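ATP phosphoribosyltransferase (Thermotoga maritima, PDB 1O63) catalyses the first step of histidine biosynthesis, condensing ATP with 5-phosphoribose 1-diphosphate to give N'-(5'-phosphoribosyl)-ATP and diphosphate. Local coordinates at the interface of chains A and B. Numbering follows the deposited sequence. Chains: chain A/B, ATP phosphoribosyltransferase.

The interface of chains A and B. Residues chain A 43-45, 53, 58; chain B 130, 136-137, 140, 142.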
ATOM      1  N   PHE A  43      -8.504   5.920  16.416  1.00 21.36           N
ATOM      2  CA  PHE A  43      -8.069   4.739  15.658  1.00 20.51           C
ATOM      3  C   PHE A  43      -6.894   5.191  14.766  1.00 20.91           C
ATOM      4  O   PHE A  43      -7.078   6.137  13.995  1.00 20.05           O
ATOM      5  CB  PHE A  43      -9.229   4.230  14.826  1.00 20.57           C
ATOM      6  CG  PHE A  43     -10.446   3.814  15.615  1.00 21.45           C
ATOM      7  CD1 PHE A  43     -11.713   4.256  15.228  1.00 24.56           C
ATOM      8  CD2 PHE A  43     -10.355   2.960  16.678  1.00 20.00           C
ATOM      9  CE1 PHE A  43     -12.826   3.828  15.946  1.00 26.01           C
ATOM     10  CE2 PHE A  43     -11.455   2.513  17.388  1.00 23.01           C
ATOM     11  CZ  PHE A  43     -12.715   2.994  17.026  1.00 22.58           C
HETATM   12  N   MSE A  44      -5.737   4.575  14.907  1.00 20.59           N
HETATM   13  CA  MSE A  44      -4.549   4.968  14.116  1.00 23.05           C
HETATM   14  C   MSE A  44      -4.452   4.069  12.898  1.00 23.92           C
HETATM   15  O   MSE A  44      -4.301   2.855  13.052  1.00 24.85           O
HETATM   16  CB  MSE A  44      -3.302   4.837  14.983  1.00 25.81           C
HETATM   17  CG  MSE A  44      -3.435   5.469  16.366  1.00 23.97           C
HETATM   18 SE   MSE A  44      -3.641   7.386  16.264  1.00 33.17          SE
HETATM   19  CE  MSE A  44      -2.177   7.825  15.113  1.00 23.81           C
ATOM     20  N   VAL A  45      -4.767   4.595  11.715  1.00 23.37           N
ATOM     21  CA  VAL A  45      -4.947   3.751  10.536  1.00 21.13           C
ATOM     22  C   VAL A  45      -4.185   4.285   9.335  1.00 23.38           C
ATOM     23  O   VAL A  45      -3.722   5.429   9.375  1.00 23.55           O
ATOM     24  CB  VAL A  45      -6.443   3.640  10.159  1.00 22.76           C
ATOM     25  CG1 VAL A  45      -7.258   3.098  11.351  1.00 22.28           C
ATOM     26  CG2 VAL A  45      -7.020   4.993   9.736  1.00 18.66           C
ATOM     27  N   TYR A  53     -13.124   3.732   7.446  1.00 22.70           N
ATOM     28  CA  TYR A  53     -13.609   3.709   8.821  1.00 22.77           C
ATOM     29  C   TYR A  53     -14.821   4.608   9.007  1.00 24.10           C
ATOM     30  O   TYR A  53     -15.731   4.290   9.804  1.00 23.58           O
ATOM     31  CB  TYR A  53     -12.493   4.145   9.817  1.00 21.98           C
ATOM     32  CG  TYR A  53     -11.646   2.932  10.201  1.00 23.19           C
ATOM     33  CD1 TYR A  53     -10.870   2.269   9.254  1.00 23.28           C
ATOM     34  CD2 TYR A  53     -11.683   2.434  11.483  1.00 24.76           C
ATOM     35  CE1 TYR A  53     -10.129   1.155   9.602  1.00 22.92           C
ATOM     36  CE2 TYR A  53     -10.965   1.327  11.845  1.00 25.07           C
ATOM     37  CZ  TYR A  53     -10.192   0.681  10.893  1.00 25.46           C
ATOM     38  OH  TYR A  53      -9.491  -0.435  11.297  1.00 23.75           O
ATOM     39  N   VAL A  58     -17.769   3.428  11.872  1.00 24.14           N
ATOM     40  CA  VAL A  58     -17.117   3.073  13.146  1.00 24.01           C
ATOM     41  C   VAL A  58     -16.385   4.254  13.757  1.00 23.49           C
ATOM     42  O   VAL A  58     -15.984   4.243  14.942  1.00 24.81           O
ATOM     43  CB  VAL A  58     -16.203   1.851  12.994  1.00 30.32           C
ATOM     44  CG1 VAL A  58     -17.036   0.625  12.541  1.00 30.84           C
ATOM     45  CG2 VAL A  58     -15.098   2.106  11.993  1.00 33.14           C
TER
ATOM     46  N   LEU B 130      -8.384  -3.212   3.438  1.00 20.80           N
ATOM     47  CA  LEU B 130      -7.651  -2.162   4.150  1.00 20.86           C
ATOM     48  C   LEU B 130      -6.213  -2.188   3.603  1.00 23.17           C
ATOM     49  O   LEU B 130      -5.883  -3.146   2.887  1.00 22.11           O
ATOM     50  CB  LEU B 130      -7.632  -2.355   5.672  1.00 20.73           C
ATOM     51  CG  LEU B 130      -9.014  -2.312   6.365  1.00 20.76           C
ATOM     52  CD1 LEU B 130      -8.928  -2.886   7.781  1.00 18.82           C
ATOM     53  CD2 LEU B 130      -9.549  -0.883   6.419  1.00 21.20           C
ATOM     54  N   LEU B 136      -6.769  -4.026  13.787  1.00 20.19           N
ATOM     55  CA  LEU B 136      -7.641  -3.017  14.399  1.00 21.44           C
ATOM     56  C   LEU B 136      -9.096  -3.153  13.982  1.00 22.08           C
ATOM     57  O   LEU B 136      -9.986  -2.735  14.757  1.00 21.68           O
ATOM     58  CB  LEU B 136      -7.143  -1.604  14.083  1.00 19.91           C
ATOM     59  CG  LEU B 136      -8.039  -0.459  14.618  1.00 21.61           C
ATOM     60  CD1 LEU B 136      -7.981  -0.428  16.141  1.00 20.37           C
ATOM     61  CD2 LEU B 136      -7.597   0.863  14.020  1.00 21.34           C
ATOM     62  N   ALA B 137      -9.414  -3.764  12.839  1.00 21.54           N
ATOM     63  CA  ALA B 137     -10.796  -3.853  12.388  1.00 21.47           C
ATOM     64  C   ALA B 137     -11.760  -4.484  13.362  1.00 23.51           C
ATOM     65  O   ALA B 137     -12.805  -3.854  13.673  1.00 23.43           O
ATOM     66  CB  ALA B 137     -10.923  -4.456  10.993  1.00 22.45           C
ATOM     67  N   ALA B 140     -12.296  -2.240  16.560  1.00 23.27           N
ATOM     68  CA  ALA B 140     -13.094  -1.067  16.264  1.00 22.26           C
ATOM     69  C   ALA B 140     -14.513  -1.377  15.864  1.00 23.01           C
ATOM     70  O   ALA B 140     -15.327  -0.467  15.635  1.00 23.47           O
ATOM     71  CB  ALA B 140     -12.381  -0.252  15.177  1.00 23.50           C
ATOM     72  N   LEU B 142     -15.268  -2.730  12.986  1.00 23.94           N
ATOM     73  CA  LEU B 142     -15.345  -2.646  11.540  1.00 22.67           C
ATOM     74  C   LEU B 142     -15.635  -4.014  10.943  1.00 21.96           C
ATOM     75  O   LEU B 142     -16.322  -4.130   9.917  1.00 22.96           O
ATOM     76  CB  LEU B 142     -14.051  -2.055  10.954  1.00 21.30           C
ATOM     77  CG  LEU B 142     -13.975  -1.875   9.446  1.00 23.04           C
ATOM     78  CD1 LEU B 142     -15.104  -1.017   8.883  1.00 19.83           C
ATOM     79  CD2 LEU B 142     -12.619  -1.288   9.028  1.00 19.17           C
TER
HETATM   80  O   HOH W   1     -16.466   2.340  16.715  1.00 38.64           O
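A:Tyr53, on helix 50-55, pushes its ring among B:Leu136, B:Ala140, B:Leu142 and B:Leu130 in an apolar patch of a two-fold symmetric dimer contact. The ring is sandwiched: CG1 of A:Val45, from its own chain, lies over one face, and the methyl CD2 of B:Leu142 lies over the other, 3.8 Å from the centroid of the A:Tyr53 ring in a CH-pi contact. That methyl sits toward the rim, nearest CE1. On the same CE1 side, CD2 of B:Leu130 reaches the ring at 3.8 Å from A:Tyr53 CE1, whereas CE2 meets CB of B:Ala140.

B:Leu136, at the start of helix 136-140, can be followed outward from its backbone. Its CB already faces the phenol oxygen of A:Tyr53, and CG comes to 3.6 Å from A:Tyr53 OH. With CG anti to the backbone N (chi1 177°), the branch then divides: CD1 lies above the ring plane of A:Phe43, out beyond CD2, in a loose contact, and CD2 enters the angle between strand 40-45 and the tyrosine. There B:Leu136 CD2 packs tightly on A:Val45 CG1 at 3.5 Å, and also touches A:Phe43 CB and the A:Tyr53 hydroxyl.

One helical turn on, the methyl CB of B:Ala140 caps a face of A:Phe43, 3.9 Å from the ring centroid and displaced toward CE2 and CZ. The A:Val58 carbonyl O lies in plane at the edge of this ring and binds a water at 2.6 Å. The same water also reaches B:Ala140 O, at 3.2 Å, a polar bridge beside otherwise apolar packing.

An alanine in place of A:Tyr53 would probably open a gap beneath B:Leu142 and leave B:Leu130 and B:Leu136 without the ring they pack on. Through this mostly apolar packing, the patch and its symmetry twin help hold the two HisG subunits together, plausibly as the catalytic dimer that works with HisZ.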